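Local coordinates for 5' nucleotidase family protein (Staphylococcus aureus subsp. aureus, PDB 4Q7F), which belongs to the 5'-nucleotidase family, joining a calcineurin-like phosphoesterase region that holds manganese and magnesium ions to a C-terminal nucleotidase domain, at residues F166-H169 against H175-S178; Y349-K354 against D358-A363; T389-A394 against Y477-G482; E402-S407 against G438-T443; Y470-N475 against D486-A491. All coordinates share one frame; numbering follows the deposited sequence. Where two conformers were deposited one is given.

Along the chain contact 1 closes first, in the calcineurin-like phosphoesterase range, while contacts 2 to 5 all fall in the C-terminal nucleotidase range. Contact 1 meets the C-terminal part through contact 3, with His169 and Pro168 packing on Val480; their centres lie about 14 Å apart. Contacts 2, 3 and 5 share one mixed sheet, in which strand 469-475 runs between 359-363 and 390-396. Contacts 3 and 5 interlock along the chain, with centres about 5 Å apart. Contact 4 is nested inside the loop closed by contact 3 and touches contact 5 through Ala403. The bound 3D1 sits between the two ranges, lined by residues of both.

Contact 1: residues F166-H169 against H175-S178; sequences FIPH and HIQS
Ile176 reaches across to Ile167 and Pro168 with both of its methyl groups, each meeting a different neighbour. Its CD1 lies 3.8 Å from CA of Pro168 and 4.3 Å from CG of the same proline, so the methyl rests beside both the backbone and the ring. Its CG2 meets CG2 of Ile167 at 4.1 Å, where the two isoleucine side chains cross obliquely. No hydrogen bond joins the segments; the contact is purely van der Waals and modest in extent, burying 105 Å² in all. In Ile176, CG1 stands between the backbone N and the carbonyl carbon (chi1 62°), which carries CD1 to the proline while CG2 serves the other isoleucine.

The segment 166-169 is held by a short 3-10 turn, in which His169 N donates to Phe166 O at 2.9 Å. The same turn brings the rings of its end residues face to face: His169 CD2 lies 3.5 Å above the plane of the Phe166 ring, over its centre. Ile167 directs its CB toward Ile176, whereas Pro168 meets it with CA and the flank of its ring. Farther out, Phe181 of strand 179-181 touches Ile167, Pro168 and Ile176 alike, adding a fourth member to the apolar cluster. Phe166 packs on Glu226 of the 3D1 pocket.

Ile167, about 8 Å from the magnesium ion and packed on its ligand Asn109, belongs to the second shell of the metal site of a calcineurin-like phosphoesterase fold, and Ile176 and Pro168 pack next to it.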
# COMPACT_ATOMS: atom_id res chain seq x y z
N PHE A 166 0.96 11.49 5.09
CA PHE A 166 -0.46 11.37 4.71
C PHE A 166 -1.26 10.30 5.44
O PHE A 166 -2.42 10.10 5.15
CB PHE A 166 -0.53 11.14 3.20
CG PHE A 166 -1.61 11.89 2.50
CD1 PHE A 166 -1.54 13.27 2.40
CD2 PHE A 166 -2.65 11.24 1.85
CE1 PHE A 166 -2.51 13.99 1.73
CE2 PHE A 166 -3.62 11.95 1.17
CZ PHE A 166 -3.55 13.33 1.12
N ILE A 167 -0.64 9.61 6.40
CA ILE A 167 -1.28 8.54 7.16
C ILE A 167 -2.70 8.84 7.71
O ILE A 167 -3.55 7.94 7.68
CB ILE A 167 -0.32 7.98 8.23
CG1 ILE A 167 0.87 7.29 7.54
CG2 ILE A 167 -1.04 7.01 9.14
CD1 ILE A 167 2.06 6.88 8.41
N PRO A 168 -2.96 10.08 8.23
CA PRO A 168 -4.32 10.40 8.70
C PRO A 168 -5.41 10.25 7.65
O PRO A 168 -6.56 10.05 8.00
CB PRO A 168 -4.19 11.87 9.14
CG PRO A 168 -2.77 11.97 9.60
CD PRO A 168 -2.01 11.14 8.59
N HIS A 169 -5.05 10.32 6.36
CA HIS A 169 -6.03 10.17 5.30
C HIS A 169 -6.37 8.71 5.00
O HIS A 169 -7.25 8.45 4.17
CB HIS A 169 -5.52 10.81 4.02
CG HIS A 169 -5.39 12.30 4.10
ND1 HIS A 169 -6.31 13.15 3.53
CD2 HIS A 169 -4.46 13.09 4.69
CE1 HIS A 169 -5.95 14.40 3.77
NE2 HIS A 169 -4.83 14.39 4.46
N HIS A 175 -5.90 3.83 15.70
CA HIS A 175 -4.52 3.38 15.55
C HIS A 175 -3.48 4.49 15.59
O HIS A 175 -2.31 4.22 15.85
CB HIS A 175 -4.29 2.57 14.28
CG HIS A 175 -5.06 1.29 14.22
ND1 HIS A 175 -5.24 0.58 13.06
CD2 HIS A 175 -5.75 0.63 15.18
CE1 HIS A 175 -5.96 -0.49 13.31
NE2 HIS A 175 -6.30 -0.48 14.58
N ILE A 176 -3.89 5.74 15.35
CA ILE A 176 -2.94 6.84 15.31
C ILE A 176 -3.28 8.03 16.20
O ILE A 176 -2.63 9.06 16.10
CB ILE A 176 -2.80 7.40 13.88
CG1 ILE A 176 -4.15 7.95 13.39
CG2 ILE A 176 -2.33 6.31 12.94
CD1 ILE A 176 -4.08 8.64 12.04
N GLN A 177 -4.27 7.87 17.07
CA GLN A 177 -4.81 8.97 17.90
C GLN A 177 -3.80 9.81 18.71
O GLN A 177 -4.04 11.00 18.95
CB GLN A 177 -5.99 8.47 18.78
CG GLN A 177 -5.67 7.32 19.74
CD GLN A 177 -4.88 7.74 20.96
OE1 GLN A 177 -4.98 8.88 21.43
NE2 GLN A 177 -4.11 6.81 21.52
N SER A 178 -2.69 9.21 19.13
CA SER A 178 -1.68 9.90 19.93
C SER A 178 -0.50 10.40 19.09
O SER A 178 0.48 10.93 19.64
CB SER A 178 -1.14 8.94 20.99
OG SER A 178 -0.55 7.79 20.37

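Contact 2: residues Y349-K354 against D358-A363; sequences YALLEK and DVACTA
Helix 349-354, which carries Leu351 and Leu352, packs on strand 359-363: the axes of these short segments approach to 7.6 Å and their N-to-C directions differ by 139°, an oblique, broadly antiparallel crossing. The backbones come nearest at Leu352 and Ala360, whose CA atoms are 5.9 Å apart, consistent with the small side chain of Ala360.

Ala360 CB is the point on which both leucines converge. Leu352 puts CD2 3.7 Å from that methyl, and the same CD2 lies 3.7 Å from Val359 C, so this branch overlies the peptide link as well as the side chain. Leu351 meets the methyl from the preceding position in the helix, its CB 3.9 Å from Ala360 CB. Its CD1 extends farther along the strand, reaching Cys361 O at 3.5 Å and approaching Thr362 CB at 4.3 Å. In Leu351, CG is anti to the carbonyl carbon (chi1 -68°), and an extended chi2 of 172° sends CD1 out over the strand. No hydrogen bond crosses the interface.

Strand 359-363 lies between strands 435-438 and 469-475 in the sheet, bonded by its backbone to both. Asp358 OD2, just before it, accepts a hydrogen bond from Thr471 N. Ala360 and Thr362 face helix 342-355, whereas Val359 and Cys361 point away from it; behind Leu351, Leu504 of helix 501-511 continues the apolar layer.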
# COMPACT_ATOMS: atom_id res chain seq x y z
N TYR A 349 -24.26 -6.19 -1.64
CA TYR A 349 -25.38 -6.73 -0.93
C TYR A 349 -24.97 -7.11 0.49
O TYR A 349 -25.69 -6.81 1.44
CB TYR A 349 -26.00 -7.92 -1.65
CG TYR A 349 -27.21 -8.45 -0.89
CD1 TYR A 349 -28.40 -7.73 -0.87
CD2 TYR A 349 -27.15 -9.63 -0.17
CE1 TYR A 349 -29.50 -8.18 -0.16
CE2 TYR A 349 -28.24 -10.10 0.54
CZ TYR A 349 -29.41 -9.37 0.53
OH TYR A 349 -30.50 -9.82 1.24
N ALA A 350 -23.80 -7.75 0.66
CA ALA A 350 -23.36 -8.12 2.00
C ALA A 350 -23.22 -6.89 2.90
O ALA A 350 -23.58 -6.92 4.07
CB ALA A 350 -22.05 -8.90 1.94
N LEU A 351 -22.70 -5.81 2.33
CA LEU A 351 -22.53 -4.57 3.07
C LEU A 351 -23.88 -3.91 3.40
O LEU A 351 -24.09 -3.40 4.51
CB LEU A 351 -21.63 -3.61 2.29
CG LEU A 351 -20.16 -3.99 2.13
CD1 LEU A 351 -19.48 -3.02 1.17
CD2 LEU A 351 -19.41 -4.08 3.45
N LEU A 352 -24.80 -3.92 2.44
CA LEU A 352 -26.13 -3.37 2.71
C LEU A 352 -26.83 -4.15 3.83
O LEU A 352 -27.44 -3.55 4.70
CB LEU A 352 -26.99 -3.34 1.45
CG LEU A 352 -26.53 -2.29 0.44
CD1 LEU A 352 -27.18 -2.53 -0.91
CD2 LEU A 352 -26.79 -0.88 0.94
N GLU A 353 -26.72 -5.47 3.81
CA GLU A 353 -27.36 -6.32 4.81
C GLU A 353 -26.76 -6.19 6.20
O GLU A 353 -27.47 -6.26 7.20
CB GLU A 353 -27.31 -7.78 4.37
CG GLU A 353 -28.19 -8.04 3.17
CD GLU A 353 -29.65 -7.74 3.46
OE1 GLU A 353 -30.18 -8.31 4.44
OE2 GLU A 353 -30.27 -6.96 2.71
N LYS A 354 -25.44 -6.01 6.27
CA LYS A 354 -24.76 -5.86 7.53
C LYS A 354 -25.02 -4.49 8.15
O LYS A 354 -25.21 -4.39 9.36
CB LYS A 354 -23.26 -6.02 7.33
CG LYS A 354 -22.42 -5.93 8.59
CD LYS A 354 -22.72 -7.07 9.56
CE LYS A 354 -21.74 -7.04 10.72
NZ LYS A 354 -21.89 -8.20 11.61
N ASP A 358 -28.66 3.06 3.26
CA ASP A 358 -29.39 3.22 2.00
C ASP A 358 -28.50 2.82 0.83
O ASP A 358 -28.99 2.30 -0.17
CB ASP A 358 -29.79 4.68 1.76
CG ASP A 358 -30.63 5.27 2.89
OD1 ASP A 358 -31.53 4.57 3.43
OD2 ASP A 358 -30.38 6.44 3.23
N VAL A 359 -27.20 3.09 0.97
CA VAL A 359 -26.25 2.88 -0.09
C VAL A 359 -24.97 2.26 0.50
O VAL A 359 -24.67 2.44 1.69
CB VAL A 359 -25.92 4.22 -0.77
CG1 VAL A 359 -24.87 4.06 -1.86
CG2 VAL A 359 -27.20 4.85 -1.34
N ALA A 360 -24.30 1.48 -0.32
CA ALA A 360 -23.01 0.89 0.04
C ALA A 360 -22.08 1.00 -1.16
O ALA A 360 -22.53 1.29 -2.27
CB ALA A 360 -23.17 -0.55 0.47
N CYS A 361 -20.79 0.81 -0.93
CA CYS A 361 -19.84 0.81 -2.02
C CYS A 361 -18.59 0.06 -1.62
O CYS A 361 -18.32 -0.12 -0.43
CB CYS A 361 -19.47 2.22 -2.44
SG CYS A 361 -18.49 3.13 -1.22
N THR A 362 -17.91 -0.44 -2.65
CA THR A 362 -16.60 -1.11 -2.49
C THR A 362 -15.81 -1.01 -3.78
O THR A 362 -16.37 -0.91 -4.88
CB THR A 362 -16.71 -2.57 -2.08
OG1 THR A 362 -15.39 -3.08 -1.78
CG2 THR A 362 -17.38 -3.39 -3.15
N ALA A 363 -14.49 -0.99 -3.63
CA ALA A 363 -13.61 -0.99 -4.78
C ALA A 363 -13.45 -2.44 -5.18
O ALA A 363 -13.82 -3.34 -4.42
CB ALA A 363 -12.26 -0.39 -4.41

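Contact 3: residues T389-A394 against Y477-G482; sequences TFKVLA and YRAVGG. With 3D1 ((2R,3S,5R)-5-(6-amino-9H-purin-9-yl)-tetrahydro-2-(hydroxymethyl)furan-3-ol), chain D.
The Tyr477 ring is covered on both faces: the purine of 3D1 lies over one and the backbone of Gly482 over the other. C5 of 3D1 sits 3.4 Å above the Tyr477 plane, over its centre, and the rings run nearly parallel, since Tyr477 CG is 3.4 Å from 3D1 C6 and Tyr477 CZ is 3.5 Å from 3D1 C8. On the opposite face Gly482 CA stands 3.5 Å from the plane, offset toward the rim, while Arg478 NH1 lies at the ring edge, in plane. The Tyr477 ring also meets Trp170, another residue of the 3D1 pocket.

What folds Gly482 back beneath the tyrosine is a Schellman motif ending helix 476-479: Gly482 N bonds to Tyr477 O and Gly481 N to Arg478 O, with Gly481 as the C-prime residue at positive phi (98°). Arg478 NH1 adds a weak bond to Gly482 O, its N-H...O angle being 133°. The guanidinium is further fixed by a salt bridge from NE to Asp435.

Toward strand 390-396 the same helix end presents Ala479. Its CB packs against the aliphatic part of Lys391, 3.9 Å from CD, and Leu393 CD1 approaches Ala479 CA at 4.4 Å. Lys391 and Leu393, two apart in the strand, both point to the helix end, whereas Phe390 points away from it. Past CD the lysine chain bends at chi4 (58°), and its NZ makes a long, weak ion pair with Asp496.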
# COMPACT_ATOMS: atom_id res chain seq x y z
N THR A 389 -12.34 -1.97 8.19
CA THR A 389 -13.59 -2.14 8.90
C THR A 389 -14.52 -1.20 8.13
O THR A 389 -14.10 -0.61 7.12
CB THR A 389 -13.49 -1.78 10.37
OG1 THR A 389 -12.99 -0.46 10.47
CG2 THR A 389 -12.53 -2.74 11.11
N PHE A 390 -15.75 -1.05 8.59
CA PHE A 390 -16.70 -0.20 7.86
C PHE A 390 -17.41 0.85 8.69
O PHE A 390 -17.51 0.77 9.91
CB PHE A 390 -17.69 -1.11 7.14
CG PHE A 390 -17.02 -2.12 6.27
CD1 PHE A 390 -16.57 -3.33 6.80
CD2 PHE A 390 -16.72 -1.82 4.94
CE1 PHE A 390 -15.90 -4.24 6.00
CE2 PHE A 390 -16.04 -2.73 4.14
CZ PHE A 390 -15.64 -3.93 4.67
N LYS A 391 -17.92 1.87 8.00
CA LYS A 391 -18.62 2.91 8.66
C LYS A 391 -19.82 3.34 7.84
O LYS A 391 -19.74 3.43 6.60
CB LYS A 391 -17.70 4.10 8.93
CG LYS A 391 -16.78 3.89 10.14
CD LYS A 391 -15.97 5.14 10.43
CE LYS A 391 -15.31 5.06 11.80
NZ LYS A 391 -14.41 3.86 11.92
N VAL A 392 -20.94 3.53 8.53
CA VAL A 392 -22.14 4.07 7.87
C VAL A 392 -22.11 5.55 8.14
O VAL A 392 -22.00 5.97 9.28
CB VAL A 392 -23.45 3.45 8.34
CG1 VAL A 392 -24.61 4.07 7.57
CG2 VAL A 392 -23.42 1.96 8.10
N LEU A 393 -22.15 6.33 7.07
CA LEU A 393 -22.07 7.78 7.16
C LEU A 393 -23.33 8.43 6.65
O LEU A 393 -23.92 7.95 5.72
CB LEU A 393 -20.92 8.26 6.26
CG LEU A 393 -19.56 7.68 6.62
CD1 LEU A 393 -18.50 8.31 5.70
CD2 LEU A 393 -19.25 7.92 8.07
N ALA A 394 -23.68 9.55 7.27
CA ALA A 394 -24.84 10.33 6.88
C ALA A 394 -24.34 11.42 5.95
O ALA A 394 -23.48 12.24 6.34
CB ALA A 394 -25.49 10.94 8.11
N TYR A 477 -11.03 3.22 5.20
CA TYR A 477 -10.07 3.94 4.35
C TYR A 477 -10.82 5.09 3.72
O TYR A 477 -10.40 6.25 3.81
CB TYR A 477 -9.53 2.99 3.26
CG TYR A 477 -8.48 3.54 2.34
CD1 TYR A 477 -7.14 3.55 2.73
CD2 TYR A 477 -8.80 3.97 1.06
CE1 TYR A 477 -6.16 4.03 1.89
CE2 TYR A 477 -7.82 4.45 0.20
CZ TYR A 477 -6.50 4.47 0.63
OH TYR A 477 -5.51 4.91 -0.21
N ARG A 478 -11.94 4.78 3.07
CA ARG A 478 -12.77 5.82 2.48
C ARG A 478 -13.28 6.85 3.51
O ARG A 478 -13.30 8.03 3.21
CB ARG A 478 -13.95 5.21 1.77
CG ARG A 478 -13.59 4.55 0.47
CD ARG A 478 -13.32 5.55 -0.64
NE ARG A 478 -13.12 4.81 -1.87
CZ ARG A 478 -11.94 4.42 -2.36
NH1 ARG A 478 -10.78 4.74 -1.78
NH2 ARG A 478 -11.94 3.70 -3.46
N ALA A 479 -13.69 6.38 4.70
CA ALA A 479 -14.23 7.24 5.75
C ALA A 479 -13.33 8.41 6.14
O ALA A 479 -13.85 9.49 6.47
CB ALA A 479 -14.61 6.42 6.98
N VAL A 480 -12.02 8.23 6.10
CA VAL A 480 -11.09 9.32 6.40
C VAL A 480 -10.55 10.01 5.13
O VAL A 480 -9.59 10.78 5.20
CB VAL A 480 -9.93 8.86 7.30
CG1 VAL A 480 -10.48 8.45 8.67
CG2 VAL A 480 -9.17 7.72 6.66
N GLY A 481 -11.15 9.73 3.99
CA GLY A 481 -10.80 10.40 2.71
C GLY A 481 -9.86 9.70 1.74
O GLY A 481 -9.46 10.28 0.73
N GLY A 482 -9.49 8.45 2.05
CA GLY A 482 -8.55 7.71 1.26
C GLY A 482 -8.96 7.64 -0.19
O GLY A 482 -10.13 7.42 -0.49
O5' 3D1 D . -1.66 5.67 -1.17
C5' 3D1 D . -2.65 4.76 -0.69
C4' 3D1 D . -2.00 3.63 0.10
O4' 3D1 D . -3.05 2.94 0.75
C1' 3D1 D . -3.23 1.62 0.22
N9 3D1 D . -4.68 1.35 0.07
C4 3D1 D . -5.41 0.89 1.08
N3 3D1 D . -5.14 0.57 2.36
C2 3D1 D . -6.11 0.12 3.18
N1 3D1 D . -7.40 -0.02 2.78
C6 3D1 D . -7.81 0.26 1.52
N6 3D1 D . -9.11 0.10 1.16
C5 3D1 D . -6.79 0.77 0.57
N7 3D1 D . -6.76 1.16 -0.72
C8 3D1 D . -5.48 1.52 -1.01
C2' 3D1 D . -2.39 1.55 -1.04
C3' 3D1 D . -1.30 2.56 -0.73
O3' 3D1 D . -0.28 1.91 0.06

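Contact 4: residues E402-S407 against G438-T443; sequences EAIERS and GGVSYT
Ile404 is the residue with most surface buried here, followed by Tyr442 and then Val440, and it meets both with separate branches. Its CG2 sits over the face of the Tyr442 ring, 4.2 Å from the centroid and 27° off the ring normal, which makes a CH-pi contact. The methyl is displaced toward one side of the ring, for Ile404 CG2 is 3.8 Å from Tyr442 CD2 and 3.9 Å from Tyr442 CE2. The CG1-CD1 branch turns to the other neighbour: Ile404 CD1 approaches Val440 CG1 at 4.3 Å. With CG1 anti to the carbonyl carbon and CD1 extended from it, the isoleucine spans both neighbours.

The contact joins helix 397-408 to strand 441-445, which belongs to a four-stranded mixed sheet distinct from the one that contains strand 390-396. No hydrogen bond spans the two segments. Val440 and Tyr442, two residues apart, both point toward the helix, and Ser441 between them points away, the alternation expected of an extended chain. Just before them Gly439 has a positive phi, where the chain turns between strands 435-438 and 441-445.

Tyr442 CG lies between its backbone N and carbonyl carbon (chi1 53°), a rotation that brings the ring beside its own chain, with Val440 C at the ring edge, in plane. Its hydroxyl is hydrogen-bonded to Tyr437 N, and its ring meets that of Phe523 with planes about 10° apart. Val454 and Met457 of strand 454-459 also pack on Ile404.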
# COMPACT_ATOMS: atom_id res chain seq x y z
N GLU A 402 -21.21 13.65 -5.29
CA GLU A 402 -19.80 14.01 -5.36
C GLU A 402 -18.91 12.78 -5.28
O GLU A 402 -17.86 12.71 -5.91
CB GLU A 402 -19.41 14.96 -4.22
CG GLU A 402 -19.95 16.35 -4.36
CD GLU A 402 -19.52 17.25 -3.22
OE1 GLU A 402 -18.60 16.88 -2.46
OE2 GLU A 402 -20.12 18.32 -3.09
N ALA A 403 -19.32 11.82 -4.47
CA ALA A 403 -18.56 10.59 -4.32
C ALA A 403 -18.67 9.79 -5.62
O ALA A 403 -17.69 9.32 -6.12
CB ALA A 403 -19.07 9.77 -3.15
N ILE A 404 -19.86 9.70 -6.22
CA ILE A 404 -19.99 8.92 -7.46
C ILE A 404 -19.22 9.64 -8.58
O ILE A 404 -18.67 8.99 -9.44
CB ILE A 404 -21.45 8.63 -7.85
CG1 ILE A 404 -22.15 7.84 -6.74
CG2 ILE A 404 -21.51 7.78 -9.11
CD1 ILE A 404 -23.66 7.69 -6.91
N GLU A 405 -19.17 10.97 -8.56
CA GLU A 405 -18.42 11.71 -9.58
C GLU A 405 -16.90 11.43 -9.41
O GLU A 405 -16.15 11.38 -10.38
CB GLU A 405 -18.70 13.20 -9.47
CG GLU A 405 -20.12 13.63 -9.87
CD GLU A 405 -20.39 13.60 -11.37
OE1 GLU A 405 -19.50 13.17 -12.11
OE2 GLU A 405 -21.51 14.00 -11.83
N ARG A 406 -16.46 11.22 -8.18
CA ARG A 406 -15.03 10.95 -7.94
C ARG A 406 -14.69 9.60 -8.59
O ARG A 406 -13.75 9.53 -9.38
CB ARG A 406 -14.69 10.97 -6.47
CG ARG A 406 -13.31 10.38 -6.11
CD ARG A 406 -12.14 10.97 -6.88
NE ARG A 406 -10.88 10.30 -6.52
CZ ARG A 406 -9.77 10.30 -7.25
NH1 ARG A 406 -9.72 10.94 -8.42
NH2 ARG A 406 -8.70 9.64 -6.81
N SER A 407 -15.49 8.58 -8.30
CA SER A 407 -15.32 7.27 -8.92
C SER A 407 -15.38 7.38 -10.44
O SER A 407 -14.58 6.76 -11.10
CB SER A 407 -16.39 6.28 -8.44
OG SER A 407 -16.37 6.16 -7.03
N GLY A 438 -23.93 0.26 -4.47
CA GLY A 438 -25.15 -0.54 -4.36
C GLY A 438 -26.24 0.24 -3.63
O GLY A 438 -25.97 1.04 -2.71
N GLY A 439 -27.49 0.00 -4.03
CA GLY A 439 -28.59 0.67 -3.40
C GLY A 439 -28.97 1.92 -4.14
O GLY A 439 -30.04 2.47 -3.89
N VAL A 440 -28.10 2.36 -5.05
CA VAL A 440 -28.35 3.53 -5.86
C VAL A 440 -28.02 3.16 -7.29
O VAL A 440 -27.00 2.53 -7.55
CB VAL A 440 -27.50 4.75 -5.40
CG1 VAL A 440 -26.02 4.46 -5.43
CG2 VAL A 440 -27.79 5.98 -6.24
N SER A 441 -28.93 3.51 -8.21
CA SER A 441 -28.72 3.29 -9.62
C SER A 441 -28.30 4.62 -10.23
O SER A 441 -28.71 5.68 -9.74
CB SER A 441 -29.98 2.72 -10.31
OG SER A 441 -31.02 3.65 -10.29
N TYR A 442 -27.51 4.56 -11.29
CA TYR A 442 -26.93 5.75 -11.93
C TYR A 442 -26.34 5.46 -13.30
O TYR A 442 -26.10 4.32 -13.68
CB TYR A 442 -25.84 6.35 -11.02
CG TYR A 442 -24.78 5.35 -10.59
CD1 TYR A 442 -25.02 4.46 -9.54
CD2 TYR A 442 -23.52 5.31 -11.19
CE1 TYR A 442 -24.05 3.54 -9.14
CE2 TYR A 442 -22.55 4.39 -10.79
CZ TYR A 442 -22.83 3.51 -9.76
OH TYR A 442 -21.86 2.59 -9.35
N THR A 443 -26.11 6.54 -14.03
CA THR A 443 -25.58 6.50 -15.35
C THR A 443 -24.37 7.41 -15.35
O THR A 443 -24.44 8.56 -14.87
CB THR A 443 -26.58 7.09 -16.38
OG1 THR A 443 -27.79 6.31 -16.39
CG2 THR A 443 -25.97 7.08 -17.77

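Contact 5: residues Y470-N475 against D486-A491; sequences YTICVN and DMYIDA
Ile472 is the first residue of strand 470-475 to meet Tyr488, and it does so with two methyls. CD1 comes within 3.5 Å of Tyr488 OH, and CG2 lies 4.1 Å from Tyr488 CE1, reaching the ring obliquely. The two side chains cross at about a right angle. Ile472 has CG1 anti to the backbone N (chi1 -175°), and with chi2 also extended this branch delivers CD1 to the phenol oxygen.

Two residues on, Val474 points the same way, as strand alternation requires. Its CG1 lies over the Tyr488 ring face in a CH-pi contact, 4.2 Å from the centroid and 24° off the normal, shifted toward the hydroxyl-bearing end of the ring, since Val474 CG1 is 3.8 Å from Tyr488 CZ. On the opposite face the selenium of Met487, present as selenomethionine, stands 4.1 Å above the ring centre, so the Tyr488 ring is sandwiched between Met487 and Val474. Ala403 of helix 397-408 also touches Tyr488.

Asn475 ends the strand as the N-cap of helix 476-479, its OD1 accepting a hydrogen bond from Arg478 N, and it also touches 3D1.

Tyr488 ends the 3-10 segment 486-488 and opens a type II beta turn to Ala491, closed by Ala491 N to Tyr488 O at 3.1 Å. Through Tyr488 the loop between helix 476-479 and strand 493-497 packs on one side of the mixed sheet of the C-terminal nucleotidase domain, over strand 469-475, whose last residue, Asn475, belongs to the 3D1 pocket.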
# COMPACT_ATOMS: atom_id res chain seq x y z
N TYR A 470 -29.03 10.84 3.46
CA TYR A 470 -29.01 9.40 3.17
C TYR A 470 -27.87 8.80 3.93
O TYR A 470 -27.04 9.54 4.45
CB TYR A 470 -28.79 9.13 1.68
CG TYR A 470 -29.83 9.74 0.77
CD1 TYR A 470 -31.00 9.05 0.45
CD2 TYR A 470 -29.65 11.00 0.23
CE1 TYR A 470 -31.96 9.62 -0.38
CE2 TYR A 470 -30.62 11.58 -0.59
CZ TYR A 470 -31.76 10.88 -0.90
OH TYR A 470 -32.72 11.44 -1.73
N THR A 471 -27.84 7.48 4.02
CA THR A 471 -26.74 6.78 4.68
C THR A 471 -25.99 5.89 3.70
O THR A 471 -26.58 5.23 2.84
CB THR A 471 -27.20 5.91 5.88
OG1 THR A 471 -28.24 5.02 5.48
CG2 THR A 471 -27.69 6.80 6.98
N ILE A 472 -24.66 5.84 3.88
CA ILE A 472 -23.83 5.05 3.02
C ILE A 472 -22.81 4.27 3.83
O ILE A 472 -22.21 4.78 4.77
CB ILE A 472 -23.16 5.93 1.92
CG1 ILE A 472 -22.38 5.07 0.94
CG2 ILE A 472 -22.26 7.00 2.53
CD1 ILE A 472 -21.89 5.84 -0.28
N CYS A 473 -22.69 3.00 3.50
CA CYS A 473 -21.67 2.13 4.11
C CYS A 473 -20.41 2.21 3.27
O CYS A 473 -20.43 1.88 2.06
CB CYS A 473 -22.17 0.68 4.15
SG CYS A 473 -21.05 -0.42 5.02
N VAL A 474 -19.32 2.68 3.88
CA VAL A 474 -18.04 2.76 3.21
C VAL A 474 -17.00 2.09 4.09
O VAL A 474 -17.26 1.82 5.28
CB VAL A 474 -17.63 4.21 2.91
CG1 VAL A 474 -18.76 4.94 2.20
CG2 VAL A 474 -17.25 4.95 4.19
N ASN A 475 -15.84 1.77 3.53
CA ASN A 475 -14.78 1.18 4.39
C ASN A 475 -14.04 2.27 5.18
O ASN A 475 -14.19 3.46 4.87
CB ASN A 475 -13.85 0.29 3.60
CG ASN A 475 -13.02 1.03 2.56
OD1 ASN A 475 -12.47 2.10 2.81
ND2 ASN A 475 -12.85 0.42 1.42
N ASP A 486 -12.64 12.99 -0.21
CA ASP A 486 -12.67 13.99 0.86
C ASP A 486 -14.06 14.39 1.36
O ASP A 486 -14.20 14.81 2.49
CB ASP A 486 -11.83 15.19 0.41
CG ASP A 486 -10.36 14.80 0.20
OD1 ASP A 486 -9.67 14.54 1.21
OD2 ASP A 486 -9.92 14.68 -0.97
N MSE A 487 -15.10 14.17 0.55
CA MSE A 487 -16.46 14.50 0.96
C MSE A 487 -16.92 13.65 2.13
O MSE A 487 -17.85 14.03 2.81
CB MSE A 487 -17.41 14.42 -0.24
CG MSE A 487 -17.82 13.01 -0.73
SE MSE A 487 -16.38 11.83 -1.42
CE MSE A 487 -15.82 12.94 -2.95
N TYR A 488 -16.28 12.52 2.40
CA TYR A 488 -16.71 11.71 3.55
C TYR A 488 -16.13 12.15 4.88
O TYR A 488 -16.63 11.75 5.93
CB TYR A 488 -16.34 10.25 3.39
CG TYR A 488 -16.98 9.53 2.24
CD1 TYR A 488 -18.36 9.56 2.06
CD2 TYR A 488 -16.22 8.76 1.36
CE1 TYR A 488 -18.96 8.87 1.03
CE2 TYR A 488 -16.81 8.06 0.33
CZ TYR A 488 -18.19 8.13 0.17
OH TYR A 488 -18.83 7.48 -0.84
N ILE A 489 -15.09 12.97 4.86
CA ILE A 489 -14.40 13.37 6.09
C ILE A 489 -15.34 14.10 7.04
O ILE A 489 -16.07 15.04 6.65
CB ILE A 489 -13.13 14.21 5.80
CG1 ILE A 489 -12.10 13.34 5.06
CG2 ILE A 489 -12.53 14.76 7.08
CD1 ILE A 489 -10.90 14.10 4.51
N ASP A 490 -15.33 13.65 8.29
CA ASP A 490 -16.20 14.26 9.31
C ASP A 490 -17.72 14.13 9.03
O ASP A 490 -18.49 14.87 9.62
CB ASP A 490 -15.87 15.76 9.49
CG ASP A 490 -14.47 16.00 10.08
OD1 ASP A 490 -13.86 15.05 10.61
OD2 ASP A 490 -14.01 17.16 10.03
N ALA A 491 -18.16 13.23 8.15
CA ALA A 491 -19.60 13.03 7.94
C ALA A 491 -20.06 12.32 9.23
O ALA A 491 -19.31 11.50 9.78
CB ALA A 491 -19.89 12.17 6.72